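Local structure of segregation and condensation protein A (Thermococcus onnurineus, 6IVH) at residues 53-58 and 116-121; 69-74 and 101-106. The protein probably serves as the kleisin subunit of an archaeal Smc-based condensin involved in chromosome organisation and segregation, this chain being its N-terminal domain. All blocks are in the same frame, centred on the assembly; numbering follows the deposited sequence.

Interaction 1 of 2, residues 53-58 and 116-121; sequences SARAIL and DALEEA
Arg55 and Leu118 mark the nearest approach of the two backbones, with their CA atoms 7.0 Å apart. Here the first turn of helix 54-72 crosses the last turn of helix 107-120: the short axes of 54-58 and 116-120 come within 10.6 Å, and their N-to-C directions differ by 112°. That spacing is bridged by long side chains. Leu118 points across, and its CD2 lies 3.6 Å from Leu58 CD2 while also resting on the carbonyl oxygen of Arg55. Leu58 slides past Leu118 in the opposite direction; its CG, anti to the backbone N (chi1 174°), comes to 3.7 Å from Leu118 CD2. Leu58 CD2 also meets the single methyl of Ala121, CB, at 3.7 Å.

Arg55 closes the outer side of this apolar patch. Leu118 CD1 lies over one face of its guanidinium, 3.9 Å from NH2, so the flat cation is backed by hydrocarbon while its edge remains available to an acid. Glu119 OE1 meets NH2 at that edge in a salt bridge, with the carboxylate and guanidinium nearly coplanar; the modelled separation is too short for its exact length to be trusted. Glu119 starts out away from the other helix, and the bend in its chain helps bring the carboxylate back.

Ser53 is the N-cap of helix 54-72, its OG accepting from Ala56 N at 3.2 Å. The whole is a steep helix-helix crossing, Leu118 buried, Leu58 and Ala121 at its margin and an ion pair at the surface, within the helical N-terminal domain of a kleisin.

Interaction 2 of 2, residues 69-74 and 101-106; sequences EALLYA and VERYYT
Val101, Ala70 and Arg103 carry an apolar packing contact, without a hydrogen bond across it, between the C-terminal end of helix 54-72 and the loop that leads into strand 104-105. The backbones come close, 4.9 Å between the CA atoms of Ala70 and Arg103, and a methyl side chain suits such a gap: Ala70 CB lies 4.0 Å from Arg103 CA and also touches Glu102 O.

Val101 fits its branched end against the last helical turn. Its CG1, anti to the backbone N (chi1 165°), is 3.5 Å from Glu69 O, the carbonyl that also receives a weak backbone bond from Tyr73 N. CG2 touches both Glu69 CB and, at 3.8 Å, Tyr73 CD2. Val101 CG1 lies at the edge of the Tyr73 ring, near its plane, whereas Leu72 CB lies over the centre of one face. Tyr73 is the first residue to leave helical geometry, and its ring extends the apolar surface just where the helix stops.

Arg103 in turn runs past Leu71, whose CD2 is 4.0 Å from NH1 in an oblique approach. At the near end of this long chain, CB lies against Ala70 CB at 4.2 Å, while its charge is engaged by Asp30, which forms a salt bridge with NE.

Helix 31-47 adds a third wall, because Val32 touches Ala70, Leu71 and Arg103. Through backbone hydrogen bonds Tyr105 pairs with Ile29 of strand 29-30, antiparallel to 104-105, and Arg103 with Ile31 just after it; Tyr105 packs on Leu110 of helix 107-120, whose start is capped by Thr106.

In the fold
From the N terminus the chain passes through helix 11-20, strand 29-30 and helix 31-47 before reaching helix 54-72, which both contacts share. Its opening turn belongs to interaction 1 and its closing turn to interaction 2, with the contact centres about 20 Å apart. Past a gap of unmodelled residues, the chain returns at 101-106, so that interaction 2 closes the shorter loop. Strand 104-105 then leads into helix 107-120, whose last turn comes back to 53-58; interaction 1 closes the longer loop, and the shorter one lies wholly within it. Together they tie the two ends of helix 54-72 to the end of helix 107-120 and to the loop before strand 104-105.

Interaction 1 of 2, residues 53-58 and 116-121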
loop_
_atom_site.group_PDB
_atom_site.type_symbol
_atom_site.label_atom_id
_atom_site.label_comp_id
_atom_site.label_asym_id
_atom_site.label_seq_id
_atom_site.Cartn_x
_atom_site.Cartn_y
_atom_site.Cartn_z
ATOM N N SER A 53 2.995 2.891 -12.714
ATOM C CA SER A 53 3.222 4.316 -12.522
ATOM C C SER A 53 4.272 4.567 -11.444
ATOM O O SER A 53 4.602 3.691 -10.637
ATOM C CB SER A 53 1.919 5.023 -12.143
ATOM O OG SER A 53 1.488 4.637 -10.849
ATOM N N ALA A 54 4.798 5.797 -11.436
ATOM C CA ALA A 54 5.749 6.189 -10.403
ATOM C C ALA A 54 5.099 6.216 -9.027
ATOM O O ALA A 54 5.748 5.877 -8.031
ATOM C CB ALA A 54 6.356 7.553 -10.731
ATOM N N ARG A 55 3.824 6.609 -8.951
ATOM C CA ARG A 55 3.139 6.638 -7.663
ATOM C C ARG A 55 3.039 5.241 -7.066
ATOM O O ARG A 55 3.189 5.066 -5.851
ATOM C CB ARG A 55 1.751 7.265 -7.817
ATOM C CG ARG A 55 1.772 8.621 -8.505
ATOM C CD ARG A 55 0.377 9.206 -8.674
ATOM N NE ARG A 55 -0.098 9.881 -7.469
ATOM C CZ ARG A 55 -1.070 9.423 -6.687
ATOM N NH1 ARG A 55 -1.680 8.283 -6.983
ATOM N NH2 ARG A 55 -1.436 10.107 -5.612
ATOM N N ALA A 56 2.798 4.231 -7.905
ATOM C CA ALA A 56 2.778 2.856 -7.417
ATOM C C ALA A 56 4.150 2.416 -6.922
ATOM O O ALA A 56 4.242 1.598 -5.999
ATOM C CB ALA A 56 2.279 1.914 -8.512
ATOM N N ILE A 57 5.221 2.939 -7.519
ATOM C CA ILE A 57 6.561 2.653 -7.019
ATOM C C ILE A 57 6.804 3.390 -5.709
ATOM O O ILE A 57 7.326 2.818 -4.745
ATOM C CB ILE A 57 7.615 3.017 -8.081
ATOM C CG1 ILE A 57 7.453 2.137 -9.325
ATOM C CG2 ILE A 57 9.015 2.894 -7.511
ATOM C CD1 ILE A 57 8.375 2.515 -10.466
ATOM N N LEU A 58 6.419 4.668 -5.649
ATOM C CA LEU A 58 6.597 5.450 -4.429
ATOM C C LEU A 58 5.732 4.926 -3.288
ATOM O O LEU A 58 6.139 4.995 -2.122
ATOM C CB LEU A 58 6.281 6.921 -4.704
ATOM C CG LEU A 58 6.265 7.883 -3.514
ATOM C CD1 LEU A 58 7.619 7.915 -2.824
ATOM C CD2 LEU A 58 5.859 9.274 -3.969
ATOM N N ASP A 116 -2.294 10.890 1.035
ATOM C CA ASP A 116 -1.745 12.066 1.703
ATOM C C ASP A 116 -0.224 12.014 1.736
ATOM O O ASP A 116 0.444 13.040 1.562
ATOM C CB ASP A 116 -2.308 12.189 3.120
ATOM C CG ASP A 116 -3.626 12.945 3.161
ATOM O OD1 ASP A 116 -3.949 13.642 2.175
ATOM O OD2 ASP A 116 -4.335 12.848 4.185
ATOM N N ALA A 117 0.343 10.824 1.952
ATOM C CA ALA A 117 1.794 10.686 1.925
ATOM C C ALA A 117 2.341 10.792 0.509
ATOM O O ALA A 117 3.455 11.290 0.313
ATOM C CB ALA A 117 2.209 9.357 2.557
ATOM N N LEU A 118 1.577 10.334 -0.485
ATOM C CA LEU A 118 2.041 10.404 -1.866
ATOM C C LEU A 118 2.122 11.845 -2.354
ATOM O O LEU A 118 3.077 12.218 -3.046
ATOM C CB LEU A 118 1.124 9.582 -2.771
ATOM C CG LEU A 118 1.333 8.067 -2.765
ATOM C CD1 LEU A 118 0.147 7.358 -3.387
ATOM C CD2 LEU A 118 2.606 7.712 -3.510
ATOM N N GLU A 119 1.137 12.673 -2.000
ATOM C CA GLU A 119 1.097 14.036 -2.517
ATOM C C GLU A 119 2.053 14.981 -1.803
ATOM O O GLU A 119 2.482 15.972 -2.404
ATOM C CB GLU A 119 -0.328 14.589 -2.449
ATOM C CG GLU A 119 -1.091 14.475 -3.766
ATOM C CD GLU A 119 -1.564 13.062 -4.059
ATOM O OE1 GLU A 119 -0.973 12.406 -4.941
ATOM O OE2 GLU A 119 -2.538 12.614 -3.416
ATOM N N GLU A 120 2.403 14.711 -0.548
ATOM C CA GLU A 120 3.412 15.522 0.118
ATOM C C GLU A 120 4.825 14.997 -0.094
ATOM O O GLU A 120 5.788 15.696 0.242
ATOM C CB GLU A 120 3.117 15.630 1.619
ATOM C CG GLU A 120 2.582 16.998 2.033
ATOM C CD GLU A 120 2.846 17.314 3.493
ATOM O OE1 GLU A 120 2.012 16.946 4.348
ATOM O OE2 GLU A 120 3.892 17.932 3.787
ATOM N N ALA A 121 4.978 13.798 -0.647
ATOM C CA ALA A 121 6.295 13.307 -1.027
ATOM C C ALA A 121 6.809 14.101 -2.226
ATOM O O ALA A 121 7.769 13.703 -2.883
ATOM C CB ALA A 121 6.245 11.825 -1.348
#

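Interaction 2 of 2, residues 69-74 and 101-106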
loop_
_atom_site.group_PDB
_atom_site.type_symbol
_atom_site.label_atom_id
_atom_site.label_comp_id
_atom_site.label_asym_id
_atom_site.label_seq_id
_atom_site.Cartn_x
_atom_site.Cartn_y
_atom_site.Cartn_z
ATOM N N GLU A 69 7.101 1.550 11.281
ATOM C CA GLU A 69 6.624 2.276 12.452
ATOM C C GLU A 69 5.543 1.489 13.182
ATOM O O GLU A 69 5.476 1.517 14.416
ATOM C CB GLU A 69 6.111 3.654 12.036
ATOM C CG GLU A 69 7.114 4.459 11.225
ATOM C CD GLU A 69 6.544 5.771 10.719
ATOM O OE1 GLU A 69 7.143 6.830 11.004
ATOM O OE2 GLU A 69 5.495 5.744 10.037
ATOM N N ALA A 70 4.694 0.775 12.441
ATOM C CA ALA A 70 3.682 -0.058 13.083
ATOM C C ALA A 70 4.322 -1.131 13.953
ATOM O O ALA A 70 3.838 -1.421 15.053
ATOM C CB ALA A 70 2.776 -0.694 12.031
ATOM N N LEU A 71 5.416 -1.732 13.478
ATOM C CA LEU A 71 6.110 -2.736 14.274
ATOM C C LEU A 71 6.818 -2.114 15.469
ATOM O O LEU A 71 6.911 -2.745 16.529
ATOM C CB LEU A 71 7.111 -3.495 13.408
ATOM C CG LEU A 71 6.518 -4.554 12.484
ATOM C CD1 LEU A 71 7.516 -4.904 11.403
ATOM C CD2 LEU A 71 6.124 -5.790 13.276
ATOM N N LEU A 72 7.327 -0.891 15.321
ATOM C CA LEU A 72 8.007 -0.221 16.421
ATOM C C LEU A 72 7.040 0.395 17.423
ATOM O O LEU A 72 7.439 0.663 18.561
ATOM C CB LEU A 72 8.946 0.859 15.879
ATOM C CG LEU A 72 10.119 0.383 15.018
ATOM C CD1 LEU A 72 10.923 1.566 14.510
ATOM C CD2 LEU A 72 11.006 -0.577 15.797
ATOM N N TYR A 73 5.785 0.622 17.033
ATOM C CA TYR A 73 4.776 1.233 17.900
ATOM C C TYR A 73 3.525 0.360 17.851
ATOM O O TYR A 73 2.662 0.550 16.989
ATOM C CB TYR A 73 4.488 2.673 17.475
ATOM C CG TYR A 73 5.737 3.479 17.182
ATOM C CD1 TYR A 73 6.685 3.714 18.170
ATOM C CD2 TYR A 73 5.965 4.013 15.920
ATOM C CE1 TYR A 73 7.829 4.449 17.906
ATOM C CE2 TYR A 73 7.105 4.747 15.645
ATOM C CZ TYR A 73 8.033 4.963 16.642
ATOM O OH TYR A 73 9.166 5.696 16.373
ATOM N N ALA A 74 3.436 -0.590 18.783
ATOM C CA ALA A 74 2.331 -1.546 18.857
ATOM C C ALA A 74 2.173 -2.324 17.553
ATOM O O ALA A 74 3.028 -3.137 17.195
ATOM C CB ALA A 74 1.026 -0.836 19.215
ATOM N N VAL A 101 0.607 6.705 14.939
ATOM C CA VAL A 101 1.001 5.514 14.194
ATOM C C VAL A 101 0.013 4.392 14.488
ATOM O O VAL A 101 -0.094 3.928 15.628
ATOM C CB VAL A 101 2.437 5.093 14.537
ATOM C CG1 VAL A 101 2.704 3.680 14.049
ATOM C CG2 VAL A 101 3.430 6.059 13.914
ATOM N N GLU A 102 -0.711 3.957 13.459
ATOM C CA GLU A 102 -1.681 2.879 13.568
ATOM C C GLU A 102 -1.123 1.622 12.911
ATOM O O GLU A 102 -0.362 1.693 11.941
ATOM C CB GLU A 102 -3.014 3.269 12.907
ATOM C CG GLU A 102 -3.421 4.736 13.093
ATOM C CD GLU A 102 -4.447 4.942 14.197
ATOM O OE1 GLU A 102 -5.252 5.888 14.086
ATOM O OE2 GLU A 102 -4.429 4.177 15.181
ATOM N N ARG A 103 -1.513 0.465 13.445
ATOM C CA ARG A 103 -1.184 -0.808 12.818
ATOM C C ARG A 103 -2.313 -1.355 11.954
ATOM O O ARG A 103 -2.042 -1.957 10.910
ATOM C CB ARG A 103 -0.804 -1.848 13.879
ATOM C CG ARG A 103 -0.830 -3.284 13.373
ATOM C CD ARG A 103 0.452 -4.029 13.675
ATOM N NE ARG A 103 0.530 -5.256 12.890
ATOM C CZ ARG A 103 1.372 -6.251 13.139
ATOM N NH1 ARG A 103 2.211 -6.166 14.161
ATOM N NH2 ARG A 103 1.372 -7.331 12.370
ATOM N N TYR A 104 -3.566 -1.139 12.344
ATOM C CA TYR A 104 -4.717 -1.639 11.606
ATOM C C TYR A 104 -5.495 -0.473 11.008
ATOM O O TYR A 104 -5.780 0.511 11.699
ATOM C CB TYR A 104 -5.615 -2.487 12.509
ATOM C CG TYR A 104 -4.935 -3.741 13.015
ATOM C CD1 TYR A 104 -4.989 -4.926 12.290
ATOM C CD2 TYR A 104 -4.230 -3.738 14.210
ATOM C CE1 TYR A 104 -4.363 -6.073 12.747
ATOM C CE2 TYR A 104 -3.601 -4.879 14.676
ATOM C CZ TYR A 104 -3.670 -6.043 13.939
ATOM O OH TYR A 104 -3.046 -7.178 14.403
ATOM N N TYR A 105 -5.832 -0.590 9.724
ATOM C CA TYR A 105 -6.550 0.441 8.990
ATOM C C TYR A 105 -7.790 -0.150 8.335
ATOM O O TYR A 105 -7.889 -1.359 8.114
ATOM C CB TYR A 105 -5.681 1.081 7.893
ATOM C CG TYR A 105 -4.587 1.999 8.384
ATOM C CD1 TYR A 105 -4.687 3.375 8.225
ATOM C CD2 TYR A 105 -3.446 1.490 8.987
ATOM C CE1 TYR A 105 -3.686 4.218 8.663
ATOM C CE2 TYR A 105 -2.440 2.325 9.429
ATOM C CZ TYR A 105 -2.565 3.686 9.265
ATOM O OH TYR A 105 -1.561 4.518 9.705
ATOM N N THR A 106 -8.738 0.726 8.022
ATOM C CA THR A 106 -9.775 0.396 7.061
ATOM C C THR A 106 -9.300 0.801 5.668
ATOM O O THR A 106 -8.314 1.522 5.507
ATOM C CB THR A 106 -11.095 1.085 7.412
ATOM O OG1 THR A 106 -10.918 2.506 7.402
ATOM C CG2 THR A 106 -11.576 0.644 8.787
#